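PDB 6EVG: multi-copper Oxidase CueO from Ochrobactrum, which oxidises phenolic substrates as a laccase-like multicopper oxidase, with activity towards lignin model compounds and lignosulfonate, presumably passing the electrons to dioxygen. Local coordinates for residues 129-133 / 487-491; 265-270 / 461-465; 407-412 / 499-503. The contacts are given in a common frame with arbitrary orientation. Numbering follows the deposited sequence.

Contact 1. Residues 129-133 / 487-491; sequences WFHPH and MFHCH. With CU (copper (II) ion), chain B.
Multicopper oxidases gather histidines from their first and last cupredoxin domains around the trinuclear copper site, and residues 129-133 and 487-491 illustrate how two His-X-His motifs achieve this. Both begin as extended strands, at 129-131 and 487-490, and then leave the sheet. Their directions differ by 110° and the backbones stay well apart, the closest CA pair being His133 and Met487 at 9.9 Å, so side chains alone span the gap. His131 (chi1 57°, chi2 80°) and His489 (56°, 93°) share the p rotamer, and each ND1 is tied to its own backbone: His131 ND1 to Pro132 O (2.9 Å), His489 ND1 to Cys490 O (2.8 Å). His133 is t, its CE1 lying 3.5 Å from His489 NE2 over the face of the His489 ring; the rings are slid apart, with centroids 4.8 Å distant. Met487 (m, t, chi3 92°) sets SD 3.4 Å from His133 NE2, at that ring's edge. His491, at an off-well chi1 of -141°, brings NE2 to 3.8 Å from His131 NE2 and CE1 to 3.9 Å from CZ2 of Trp129 (p). The NE2 atoms of His131 and His489 hydrogen-bond to His93 and His439, consistent with a trinuclear site lacking copper here. Between the two histidines Cys490 (t), out of reach of residues 129-133, binds copper through SG at 2.2 Å, with His434 and His495. Strand 126-131 runs between 91-93 and 148-153, strand 486-490 between 434-438 and 501-506, while Glu496 of helix 493-497 touches His133 and His489.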
ATOM      1  N   TRP A 129      -0.718   1.817  -6.158  1.00  6.68           N
ATOM      2  CA  TRP A 129       0.497   1.023  -6.323  1.00  6.26           C
ATOM      3  C   TRP A 129       0.144  -0.346  -6.871  1.00  6.09           C
ATOM      4  O   TRP A 129      -1.017  -0.649  -7.110  1.00  6.88           O
ATOM      5  CB  TRP A 129       1.342   0.971  -5.048  1.00  6.28           C
ATOM      6  CG  TRP A 129       0.756   0.191  -3.914  1.00  6.54           C
ATOM      7  CD1 TRP A 129      -0.417   0.377  -3.252  1.00  7.36           C
ATOM      8  CD2 TRP A 129       1.441  -0.852  -3.212  1.00  6.53           C
ATOM      9  NE1 TRP A 129      -0.505  -0.506  -2.194  1.00  7.47           N
ATOM     10  CE2 TRP A 129       0.625  -1.285  -2.170  1.00  6.91           C
ATOM     11  CE3 TRP A 129       2.685  -1.480  -3.388  1.00  7.20           C
ATOM     12  CZ2 TRP A 129       1.027  -2.294  -1.275  1.00  7.83           C
ATOM     13  CZ3 TRP A 129       3.090  -2.464  -2.533  1.00  7.94           C
ATOM     14  CH2 TRP A 129       2.253  -2.867  -1.455  1.00  8.11           C
ATOM     15  N   PHE A 130       1.166  -1.185  -7.065  1.00  6.37           N
ATOM     16  CA  PHE A 130       0.917  -2.528  -7.579  1.00  6.51           C
ATOM     17  C   PHE A 130       1.996  -3.456  -7.133  1.00  6.39           C
ATOM     18  O   PHE A 130       3.154  -3.043  -6.906  1.00  7.21           O
ATOM     19  CB  PHE A 130       0.730  -2.528  -9.128  1.00  6.84           C
ATOM     20  CG  PHE A 130       1.766  -1.824  -9.908  1.00  6.79           C
ATOM     21  CD1 PHE A 130       2.877  -2.476 -10.416  1.00  8.40           C
ATOM     22  CD2 PHE A 130       1.629  -0.478 -10.251  1.00  7.41           C
ATOM     23  CE1 PHE A 130       3.808  -1.812 -11.213  1.00  9.70           C
ATOM     24  CE2 PHE A 130       2.585   0.203 -11.023  1.00  7.93           C
ATOM     25  CZ  PHE A 130       3.647  -0.478 -11.494  1.00  8.84           C
ATOM     26  N   HIS A 131       1.645  -4.736  -6.998  1.00  6.71           N
ATOM     27  CA  HIS A 131       2.531  -5.711  -6.358  1.00  7.08           C
ATOM     28  C   HIS A 131       1.900  -7.087  -6.557  1.00  7.43           C
ATOM     29  O   HIS A 131       0.725  -7.183  -6.901  1.00  7.57           O
ATOM     30  CB  HIS A 131       2.668  -5.376  -4.869  1.00  7.98           C
ATOM     31  CG  HIS A 131       1.352  -5.344  -4.160  1.00  8.12           C
ATOM     32  ND1 HIS A 131       0.697  -6.487  -3.736  1.00 11.33           N
ATOM     33  CD2 HIS A 131       0.514  -4.329  -3.910  1.00  8.15           C
ATOM     34  CE1 HIS A 131      -0.458  -6.121  -3.192  1.00 11.59           C
ATOM     35  NE2 HIS A 131      -0.577  -4.807  -3.248  1.00  9.13           N
ATOM     36  N   PRO A 132       2.652  -8.148  -6.292  1.00  8.34           N
ATOM     37  CA  PRO A 132       2.079  -9.513  -6.497  1.00  8.87           C
ATOM     38  C   PRO A 132       0.974  -9.779  -5.509  1.00  8.64           C
ATOM     39  O   PRO A 132       0.937  -9.262  -4.383  1.00  9.58           O
ATOM     40  CB  PRO A 132       3.257 -10.445  -6.239  1.00 11.61           C
ATOM     41  CG  PRO A 132       4.474  -9.580  -6.518  1.00 12.99           C
ATOM     42  CD  PRO A 132       4.069  -8.243  -5.989  1.00 11.32           C
ATOM     43  N   HIS A 133       0.057 -10.641  -5.909  1.00  8.48           N
ATOM     44  CA  HIS A 133      -1.014 -11.107  -5.037  1.00  8.98           C
ATOM     45  C   HIS A 133      -1.238 -12.568  -5.418  1.00  8.43           C
ATOM     46  O   HIS A 133      -1.779 -12.887  -6.485  1.00  9.83           O
ATOM     47  CB  HIS A 133      -2.294 -10.278  -5.164  1.00 10.22           C
ATOM     48  CG  HIS A 133      -3.300 -10.675  -4.135  1.00 10.92           C
ATOM     49  ND1 HIS A 133      -3.115 -10.414  -2.793  1.00 11.92           N
ATOM     50  CD2 HIS A 133      -4.445 -11.378  -4.237  1.00 12.42           C
ATOM     51  CE1 HIS A 133      -4.129 -10.943  -2.124  1.00 12.80           C
ATOM     52  NE2 HIS A 133      -4.947 -11.553  -2.981  1.00 13.21           N
ATOM     53  N   MET A 487     -11.045 -10.053  -3.600  1.00 11.74           N
ATOM     54  CA  MET A 487     -10.577 -10.586  -2.344  1.00 10.46           C
ATOM     55  C   MET A 487     -10.575  -9.522  -1.281  1.00  9.17           C
ATOM     56  O   MET A 487     -10.485  -8.339  -1.589  1.00 10.32           O
ATOM     57  CB  MET A 487      -9.196 -11.192  -2.502  1.00 13.32           C
ATOM     58  CG  MET A 487      -9.289 -12.269  -3.650  1.00 17.06           C
ATOM     59  SD  MET A 487      -7.788 -13.109  -3.962  1.00 19.72           S
ATOM     60  CE  MET A 487      -8.017 -14.410  -2.930  1.00 22.04           C
ATOM     61  N   PHE A 488     -10.605  -9.956  -0.029  1.00  8.94           N
ATOM     62  CA  PHE A 488     -10.350  -9.102   1.122  1.00  8.88           C
ATOM     63  C   PHE A 488      -9.499  -9.873   2.086  1.00  8.61           C
ATOM     64  O   PHE A 488      -9.650 -11.098   2.223  1.00  9.63           O
ATOM     65  CB  PHE A 488     -11.634  -8.517   1.705  1.00  9.96           C
ATOM     66  CG  PHE A 488     -12.634  -9.521   2.224  1.00  9.83           C
ATOM     67  CD1 PHE A 488     -13.522 -10.119   1.364  1.00 11.19           C
ATOM     68  CD2 PHE A 488     -12.797  -9.807   3.583  1.00 10.83           C
ATOM     69  CE1 PHE A 488     -14.543 -10.990   1.830  1.00 11.98           C
ATOM     70  CE2 PHE A 488     -13.786 -10.675   4.043  1.00 10.81           C
ATOM     71  CZ  PHE A 488     -14.663 -11.259   3.157  1.00 11.49           C
ATOM     72  N   HIS A 489      -8.608  -9.182   2.810  1.00  8.07           N
ATOM     73  CA  HIS A 489      -7.597  -9.894   3.561  1.00  8.05           C
ATOM     74  C   HIS A 489      -6.869  -8.956   4.511  1.00  8.33           C
ATOM     75  O   HIS A 489      -6.944  -7.749   4.389  1.00  9.72           O
ATOM     76  CB  HIS A 489      -6.587 -10.601   2.604  1.00  8.87           C
ATOM     77  CG  HIS A 489      -5.922  -9.688   1.622  1.00  9.48           C
ATOM     78  ND1 HIS A 489      -4.707  -9.102   1.877  1.00  9.96           N
ATOM     79  CD2 HIS A 489      -6.275  -9.278   0.386  1.00 10.67           C
ATOM     80  CE1 HIS A 489      -4.359  -8.369   0.817  1.00 10.40           C
ATOM     81  NE2 HIS A 489      -5.316  -8.420  -0.084  1.00 10.70           N
ATOM     82  N   CYS A 490      -6.060  -9.583   5.362  1.00  8.66           N
ATOM     83  CA  CYS A 490      -5.041  -8.872   6.121  1.00  8.88           C
ATOM     84  C   CYS A 490      -3.878  -8.605   5.187  1.00  8.63           C
ATOM     85  O   CYS A 490      -3.480  -9.461   4.398  1.00  9.78           O
ATOM     86  CB  CYS A 490      -4.608  -9.671   7.318  1.00 10.32           C
ATOM     87  SG  CYS A 490      -3.373  -8.794   8.298  1.00 10.19           S
ATOM     88  N   HIS A 491      -3.292  -7.403   5.304  1.00  8.13           N
ATOM     89  CA  HIS A 491      -2.125  -7.002   4.548  1.00  8.40           C
ATOM     90  C   HIS A 491      -0.778  -7.228   5.266  1.00  8.68           C
ATOM     91  O   HIS A 491       0.246  -6.815   4.728  1.00  9.70           O
ATOM     92  CB  HIS A 491      -2.265  -5.554   4.000  1.00  9.16           C
ATOM     93  CG  HIS A 491      -1.734  -5.351   2.616  1.00  9.33           C
ATOM     94  ND1 HIS A 491      -0.414  -5.352   2.270  1.00 10.91           N
ATOM     95  CD2 HIS A 491      -2.427  -5.197   1.446  1.00 11.16           C
ATOM     96  CE1 HIS A 491      -0.323  -5.207   0.921  1.00 11.89           C
ATOM     97  NE2 HIS A 491      -1.533  -5.087   0.411  1.00 12.96           N
TER
HETATM   98 CU    CU B 601      -3.017  -9.902  10.113  1.00 12.62          CU

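Contact 2. Residues 265-270 / 461-465; sequences SPGERY and KDTAL. With EDO (1,2-ethanediol), chain D.
Residues 265-270 and 461-465 join the middle and C-terminal cupredoxin domains through two buried salt bridges, Glu268 with Lys461 and Arg269 with Asp462. The first segment makes a type II turn from Ser265 to Glu268 (Glu268 N to Ser265 O, 3.0 Å) with Gly267 at positive phi, then enters a strand at Arg269. Along the second, Lys461 (m, t, p, p) curls NZ to 2.8 Å from Glu268 OE2, a salt bridge, and to 2.9 Å from Thr463 O; Asp249 gives it a second carboxylate. Asp462 (p) takes a two-pronged salt bridge from Arg269 (m, p, p), NH1 to OD1 and NH2 to OD2, both 2.9 Å. Thr463 (m) faces the turn, with Thr463 CA 5.4 Å from Glu268 CA. Its CG2 lies 3.4 Å from Pro266 O, and its OG1 donates to Asp462 OD1 (2.8 Å). Ala464 points away. Leu465 (t, p) lays CB 3.7 Å from Ser265 OG, while its N and O hold O1 (2.9 Å) and O2 (2.7 Å) of an ethanediol whose O1 also reaches Glu268 OE2 (2.8 Å). Strand 463-466 edges its sheet beside 434-438; strand 269-275 lies between 219-226 and 243-248.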
ATOM      1  N   SER A 265       0.078   1.748   7.840  1.00  7.57           N
ATOM      2  CA  SER A 265       0.197   0.290   7.869  1.00  7.87           C
ATOM      3  C   SER A 265       0.419  -0.241   6.454  1.00  7.12           C
ATOM      4  O   SER A 265       0.188   0.501   5.472  1.00  7.80           O
ATOM      5  CB  SER A 265      -1.053  -0.324   8.548  1.00  8.65           C
ATOM      6  OG  SER A 265      -2.222  -0.191   7.790  1.00  9.26           O
ATOM      7  N   PRO A 266       0.835  -1.504   6.328  1.00  7.77           N
ATOM      8  CA  PRO A 266       1.135  -2.042   4.990  1.00  7.58           C
ATOM      9  C   PRO A 266      -0.023  -1.892   4.025  1.00  7.13           C
ATOM     10  O   PRO A 266      -1.140  -2.326   4.315  1.00  7.99           O
ATOM     11  CB  PRO A 266       1.487  -3.503   5.286  1.00  8.38           C
ATOM     12  CG  PRO A 266       2.106  -3.439   6.672  1.00  8.94           C
ATOM     13  CD  PRO A 266       1.250  -2.429   7.393  1.00  8.37           C
ATOM     14  N   GLY A 267       0.293  -1.332   2.855  1.00  7.31           N
ATOM     15  CA  GLY A 267      -0.708  -1.104   1.833  1.00  7.59           C
ATOM     16  C   GLY A 267      -1.369   0.235   1.823  1.00  6.94           C
ATOM     17  O   GLY A 267      -1.947   0.620   0.788  1.00  7.87           O
ATOM     18  N   GLU A 268      -1.306   0.976   2.930  1.00  7.27           N
ATOM     19  CA  GLU A 268      -1.847   2.317   2.985  1.00  7.40           C
ATOM     20  C   GLU A 268      -0.924   3.311   2.320  1.00  6.47           C
ATOM     21  O   GLU A 268       0.300   3.167   2.313  1.00  7.33           O
ATOM     22  CB  GLU A 268      -2.081   2.771   4.441  1.00  7.75           C
ATOM     23  CG  GLU A 268      -3.156   2.032   5.209  1.00  8.61           C
ATOM     24  CD  GLU A 268      -3.433   2.787   6.524  1.00  8.48           C
ATOM     25  OE1 GLU A 268      -2.675   2.553   7.494  1.00  8.90           O
ATOM     26  OE2 GLU A 268      -4.384   3.611   6.523  1.00  8.89           O
ATOM     27  N   ARG A 269      -1.596   4.371   1.838  1.00  6.69           N
ATOM     28  CA  ARG A 269      -0.888   5.532   1.288  1.00  7.13           C
ATOM     29  C   ARG A 269      -1.411   6.789   1.941  1.00  7.10           C
ATOM     30  O   ARG A 269      -2.613   6.938   2.157  1.00  7.56           O
ATOM     31  CB  ARG A 269      -1.076   5.686  -0.246  1.00  7.35           C
ATOM     32  CG  ARG A 269      -0.426   4.595  -1.092  1.00  7.79           C
ATOM     33  CD  ARG A 269      -1.260   3.332  -1.240  1.00  7.41           C
ATOM     34  NE  ARG A 269      -2.421   3.572  -2.078  1.00  6.90           N
ATOM     35  CZ  ARG A 269      -3.539   2.865  -2.032  1.00  6.65           C
ATOM     36  NH1 ARG A 269      -3.702   1.871  -1.145  1.00  7.13           N
ATOM     37  NH2 ARG A 269      -4.522   3.135  -2.897  1.00  7.13           N
ATOM     38  N   TYR A 270      -0.506   7.754   2.174  1.00  7.16           N
ATOM     39  CA  TYR A 270      -0.905   9.101   2.557  1.00  7.38           C
ATOM     40  C   TYR A 270      -0.029  10.087   1.770  1.00  7.23           C
ATOM     41  O   TYR A 270       1.194   9.913   1.677  1.00  8.70           O
ATOM     42  CB  TYR A 270      -0.710   9.363   4.048  1.00  7.75           C
ATOM     43  CG  TYR A 270      -1.690   8.590   4.911  1.00  7.64           C
ATOM     44  CD1 TYR A 270      -2.950   9.093   5.166  1.00  7.92           C
ATOM     45  CD2 TYR A 270      -1.382   7.343   5.414  1.00  8.17           C
ATOM     46  CE1 TYR A 270      -3.860   8.374   5.951  1.00  8.70           C
ATOM     47  CE2 TYR A 270      -2.272   6.626   6.197  1.00  9.20           C
ATOM     48  CZ  TYR A 270      -3.504   7.153   6.440  1.00  9.13           C
ATOM     49  OH  TYR A 270      -4.461   6.429   7.179  1.00 10.78           O
ATOM     50  N   LYS A 461     -10.931   5.159   1.253  1.00  7.47           N
ATOM     51  CA  LYS A 461      -9.785   4.307   1.541  1.00  7.36           C
ATOM     52  C   LYS A 461     -10.030   2.907   0.977  1.00  7.45           C
ATOM     53  O   LYS A 461     -11.153   2.504   0.646  1.00  8.48           O
ATOM     54  CB  LYS A 461      -9.492   4.285   3.053  1.00 10.35           C
ATOM     55  CG  LYS A 461      -8.747   5.611   3.459  1.00 12.65           C
ATOM     56  CD  LYS A 461      -8.296   5.717   4.867  1.00 11.88           C
ATOM     57  CE  LYS A 461      -7.343   4.653   5.267  1.00  9.95           C
ATOM     58  NZ  LYS A 461      -6.062   4.519   4.492  1.00  8.73           N
ATOM     59  N   ASP A 462      -8.915   2.179   0.828  1.00  7.17           N
ATOM     60  CA  ASP A 462      -8.971   0.761   0.487  1.00  7.26           C
ATOM     61  C   ASP A 462      -8.197  -0.105   1.449  1.00  7.40           C
ATOM     62  O   ASP A 462      -8.308  -1.345   1.332  1.00  7.93           O
ATOM     63  CB  ASP A 462      -8.552   0.495  -1.000  1.00  7.92           C
ATOM     64  CG  ASP A 462      -7.131   0.931  -1.324  1.00  7.41           C
ATOM     65  OD1 ASP A 462      -6.191   0.480  -0.610  1.00  8.44           O
ATOM     66  OD2 ASP A 462      -6.943   1.703  -2.300  1.00  8.39           O
ATOM     67  N   THR A 463      -7.407   0.456   2.373  1.00  7.25           N
ATOM     68  CA  THR A 463      -6.606  -0.285   3.306  1.00  7.70           C
ATOM     69  C   THR A 463      -6.715   0.502   4.641  1.00  8.31           C
ATOM     70  O   THR A 463      -6.623   1.720   4.608  1.00  9.09           O
ATOM     71  CB  THR A 463      -5.144  -0.411   2.862  1.00  8.14           C
ATOM     72  OG1 THR A 463      -5.131  -0.952   1.513  1.00  8.63           O
ATOM     73  CG2 THR A 463      -4.345  -1.277   3.750  1.00  8.71           C
ATOM     74  N   ALA A 464      -6.900  -0.185   5.765  1.00  8.10           N
ATOM     75  CA  ALA A 464      -7.023   0.500   7.071  1.00  8.96           C
ATOM     76  C   ALA A 464      -6.505  -0.355   8.176  1.00  8.74           C
ATOM     77  O   ALA A 464      -6.786  -1.563   8.198  1.00  9.12           O
ATOM     78  CB  ALA A 464      -8.436   0.872   7.354  1.00 10.69           C
ATOM     79  N   LEU A 465      -5.812   0.244   9.136  1.00  8.58           N
ATOM     80  CA  LEU A 465      -5.312  -0.491  10.277  1.00  8.92           C
ATOM     81  C   LEU A 465      -6.434  -0.637  11.318  1.00  9.22           C
ATOM     82  O   LEU A 465      -6.957   0.352  11.826  1.00 10.38           O
ATOM     83  CB  LEU A 465      -4.096   0.209  10.903  1.00  9.26           C
ATOM     84  CG  LEU A 465      -3.363  -0.564  11.986  1.00 10.20           C
ATOM     85  CD1 LEU A 465      -2.847  -1.938  11.550  1.00 10.54           C
ATOM     86  CD2 LEU A 465      -2.245   0.284  12.578  1.00 12.26           C
TER
HETATM   87  C1  EDO D 603      -6.544   4.151   9.468  1.00 11.33           C
HETATM   88  O1  EDO D 603      -5.956   3.075   8.741  1.00 10.57           O
HETATM   89  C2  EDO D 603      -7.332   3.603  10.634  1.00 11.12           C
HETATM   90  O2  EDO D 603      -6.502   2.968  11.621  1.00 12.59           O

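Contact 3. Residues 407-412 / 499-503; sequences PFDMDR and GMMAQ
A loop without regular secondary structure can be held to a strand by a few well-placed bonds, as residues 407-412 are to 499-503. The two run in the same sense, CA of Pro407 4.6 Å from that of Gly499 and CA of Arg412 7.3 Å from that of Gln503. Three hydrogen bonds join them: Phe408 N to Gly499 O (2.9 Å), and Gln503 NE2 to both Met410 O (3.0 Å) and Arg412 O (2.9 Å). Gln503 (m, t, chi3 121°) can serve both carbonyls because a type I turn from Asp409 to Arg412, closed by Arg412 N to Asp409 O (3.0 Å), curls the chain round the amide; its OE1 bonds to His106. Within the turn, Asp409 OD1 accepts from Asp411 N (2.9 Å), an Asx turn. Gly499, with phi 120°, is the C-prime residue of the Schellman motif ending helix 493-497, whence the chain enters strand 501-506 of the C-terminal cupredoxin domain, between strands 415-417 and 486-490. Charge is handled by Arg412 (t, t, p), whose NE forms a salt bridge with Asp414 and whose NH1 and NH2 reach Pro407 O (3.1 and 3.2 Å). Apolar packing centres on Phe408 (t): Met501 CE sits over its face, 3.9 Å from the centroid, in a CH-pi and Met-aromatic contact, while Gln503 CG meets the ring edge 3.5 Å from CE1.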
ATOM      1  N   PRO A 407     -10.127 -20.625   7.131  1.00 13.57           N
ATOM      2  CA  PRO A 407      -9.044 -20.160   6.280  1.00 13.53           C
ATOM      3  C   PRO A 407      -9.418 -20.045   4.810  1.00 12.63           C
ATOM      4  O   PRO A 407     -10.203 -20.858   4.301  1.00 13.31           O
ATOM      5  CB  PRO A 407      -7.914 -21.164   6.550  1.00 15.03           C
ATOM      6  CG  PRO A 407      -8.235 -21.720   7.900  1.00 16.37           C
ATOM      7  CD  PRO A 407      -9.719 -21.794   7.910  1.00 15.69           C
ATOM      8  N   PHE A 408      -8.760 -19.110   4.124  1.00 11.47           N
ATOM      9  CA  PHE A 408      -8.899 -18.965   2.686  1.00 11.30           C
ATOM     10  C   PHE A 408      -8.935 -20.299   1.939  1.00 10.86           C
ATOM     11  O   PHE A 408      -8.100 -21.163   2.177  1.00 12.44           O
ATOM     12  CB  PHE A 408      -7.701 -18.157   2.152  1.00 11.42           C
ATOM     13  CG  PHE A 408      -7.706 -17.944   0.658  1.00 11.67           C
ATOM     14  CD1 PHE A 408      -8.681 -17.197   0.073  1.00 12.42           C
ATOM     15  CD2 PHE A 408      -6.737 -18.531  -0.164  1.00 13.21           C
ATOM     16  CE1 PHE A 408      -8.681 -17.009  -1.302  1.00 14.76           C
ATOM     17  CE2 PHE A 408      -6.742 -18.352  -1.540  1.00 14.49           C
ATOM     18  CZ  PHE A 408      -7.713 -17.599  -2.098  1.00 15.01           C
ATOM     19  N   ASP A 409      -9.894 -20.394   1.047  1.00 11.59           N
ATOM     20  CA  ASP A 409     -10.011 -21.569   0.159  1.00 12.02           C
ATOM     21  C   ASP A 409     -10.273 -21.009  -1.246  1.00 11.63           C
ATOM     22  O   ASP A 409     -11.265 -20.303  -1.494  1.00 12.30           O
ATOM     23  CB  ASP A 409     -11.188 -22.443   0.642  1.00 13.30           C
ATOM     24  CG  ASP A 409     -11.523 -23.619  -0.255  1.00 16.11           C
ATOM     25  OD1 ASP A 409     -11.044 -23.763  -1.389  1.00 16.88           O
ATOM     26  OD2 ASP A 409     -12.325 -24.445   0.255  1.00 22.63           O
ATOM     27  N   MET A 410      -9.367 -21.321  -2.165  1.00 13.42           N
ATOM     28  CA  MET A 410      -9.505 -20.866  -3.551  1.00 12.83           C
ATOM     29  C   MET A 410     -10.832 -21.121  -4.211  1.00 13.49           C
ATOM     30  O   MET A 410     -11.305 -20.363  -5.042  1.00 13.92           O
ATOM     31  CB  MET A 410      -8.437 -21.570  -4.419  1.00 14.20           C
ATOM     32  CG  MET A 410      -7.030 -21.084  -4.203  1.00 15.65           C
ATOM     33  SD  MET A 410      -6.693 -19.500  -4.996  1.00 15.04           S
ATOM     34  CE  MET A 410      -6.565 -20.050  -6.724  1.00 18.16           C
ATOM     35  N   ASP A 411     -11.492 -22.215  -3.813  1.00 13.40           N
ATOM     36  CA  ASP A 411     -12.748 -22.608  -4.430  1.00 14.60           C
ATOM     37  C   ASP A 411     -13.982 -22.118  -3.712  1.00 15.47           C
ATOM     38  O   ASP A 411     -15.076 -22.482  -4.133  1.00 19.84           O
ATOM     39  CB  ASP A 411     -12.740 -24.144  -4.527  1.00 18.72           C
ATOM     40  CG  ASP A 411     -11.707 -24.643  -5.488  1.00 22.63           C
ATOM     41  OD1 ASP A 411     -11.588 -24.067  -6.567  1.00 27.15           O
ATOM     42  OD2 ASP A 411     -10.956 -25.582  -5.182  1.00 32.14           O
ATOM     43  N   ARG A 412     -13.836 -21.338  -2.646  1.00 13.46           N
ATOM     44  CA  ARG A 412     -14.967 -20.918  -1.815  1.00 13.24           C
ATOM     45  C   ARG A 412     -15.200 -19.414  -1.963  1.00 11.77           C
ATOM     46  O   ARG A 412     -14.285 -18.622  -1.798  1.00 13.14           O
ATOM     47  CB  ARG A 412     -14.696 -21.252  -0.353  1.00 14.37           C
ATOM     48  CG  ARG A 412     -15.914 -21.027   0.547  1.00 14.29           C
ATOM     49  CD  ARG A 412     -15.581 -21.296   2.007  1.00 15.18           C
ATOM     50  NE  ARG A 412     -14.721 -20.250   2.573  1.00 14.77           N
ATOM     51  CZ  ARG A 412     -13.585 -20.408   3.256  1.00 16.43           C
ATOM     52  NH1 ARG A 412     -13.078 -21.575   3.494  1.00 20.28           N
ATOM     53  NH2 ARG A 412     -12.983 -19.298   3.704  1.00 17.04           N
ATOM     54  N   GLY A 499      -3.716 -17.891   5.336  1.00 10.79           N
ATOM     55  CA  GLY A 499      -5.154 -18.030   5.231  1.00 10.65           C
ATOM     56  C   GLY A 499      -6.058 -16.897   5.634  1.00  9.74           C
ATOM     57  O   GLY A 499      -7.275 -17.025   5.505  1.00  9.71           O
ATOM     58  N   MET A 500      -5.481 -15.764   6.107  1.00  9.67           N
ATOM     59  CA  MET A 500      -6.307 -14.644   6.539  1.00  9.52           C
ATOM     60  C   MET A 500      -6.758 -13.799   5.337  1.00  9.26           C
ATOM     61  O   MET A 500      -6.352 -12.647   5.106  1.00 10.13           O
ATOM     62  CB  MET A 500      -5.496 -13.815   7.532  1.00 10.73           C
ATOM     63  CG  MET A 500      -6.298 -12.842   8.293  1.00 11.51           C
ATOM     64  SD  MET A 500      -5.486 -12.080   9.751  1.00 12.73           S
ATOM     65  CE  MET A 500      -5.667 -13.216  11.039  1.00 12.75           C
ATOM     66  N   MET A 501      -7.608 -14.463   4.535  1.00  8.82           N
ATOM     67  CA  MET A 501      -8.077 -13.960   3.262  1.00  8.87           C
ATOM     68  C   MET A 501      -9.367 -14.632   2.895  1.00  8.63           C
ATOM     69  O   MET A 501      -9.638 -15.766   3.301  1.00  9.56           O
ATOM     70  CB  MET A 501      -6.980 -14.212   2.170  1.00  9.98           C
ATOM     71  CG  MET A 501      -7.339 -13.707   0.796  1.00  9.61           C
ATOM     72  SD  MET A 501      -5.906 -13.270  -0.232  1.00 10.93           S
ATOM     73  CE  MET A 501      -5.151 -14.865  -0.432  1.00 14.78           C
ATOM     74  N   ALA A 502     -10.177 -13.923   2.118  1.00  8.98           N
ATOM     75  CA  ALA A 502     -11.506 -14.375   1.695  1.00  9.16           C
ATOM     76  C   ALA A 502     -11.817 -13.742   0.351  1.00  8.98           C
ATOM     77  O   ALA A 502     -11.106 -12.863  -0.140  1.00  9.47           O
ATOM     78  CB  ALA A 502     -12.535 -13.957   2.758  1.00 10.26           C
ATOM     79  N   GLN A 503     -12.889 -14.223  -0.281  1.00  9.92           N
ATOM     80  CA  GLN A 503     -13.234 -13.863  -1.650  1.00 10.96           C
ATOM     81  C   GLN A 503     -14.681 -13.429  -1.786  1.00  9.74           C
ATOM     82  O   GLN A 503     -15.571 -13.959  -1.069  1.00 10.71           O
ATOM     83  CB  GLN A 503     -13.098 -15.188  -2.581  1.00 14.14           C
ATOM     84  CG  GLN A 503     -11.775 -15.779  -2.506  1.00 15.06           C
ATOM     85  CD  GLN A 503     -11.519 -16.714  -3.619  1.00 13.54           C
ATOM     86  OE1 GLN A 503     -10.567 -16.470  -4.341  1.00 17.20           O
ATOM     87  NE2 GLN A 503     -12.242 -17.870  -3.673  1.00 13.33           N
TER

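In the fold
The three contacts lie in series across the protein, and all reach the sheet containing strands 434-438 and 486-490. Contact 1 is in the middle, its centre about 11 Å from that of contact 2 and about 13 Å from that of contact 3; the outer two have centres about 21 Å apart and do not touch. His491 CB lies 3.4 Å from Pro266 O, and Trp129 NE1 3.5 Å from Gly267 O. On the other side Phe488 O and Ala502 N (2.9 Å) probably hydrogen-bond, and Met500 SD comes to 3.3 Å from the copper CU, where related type 1 sites place an axial methionine. In this family, the Cys-His link joins that copper to the trinuclear site.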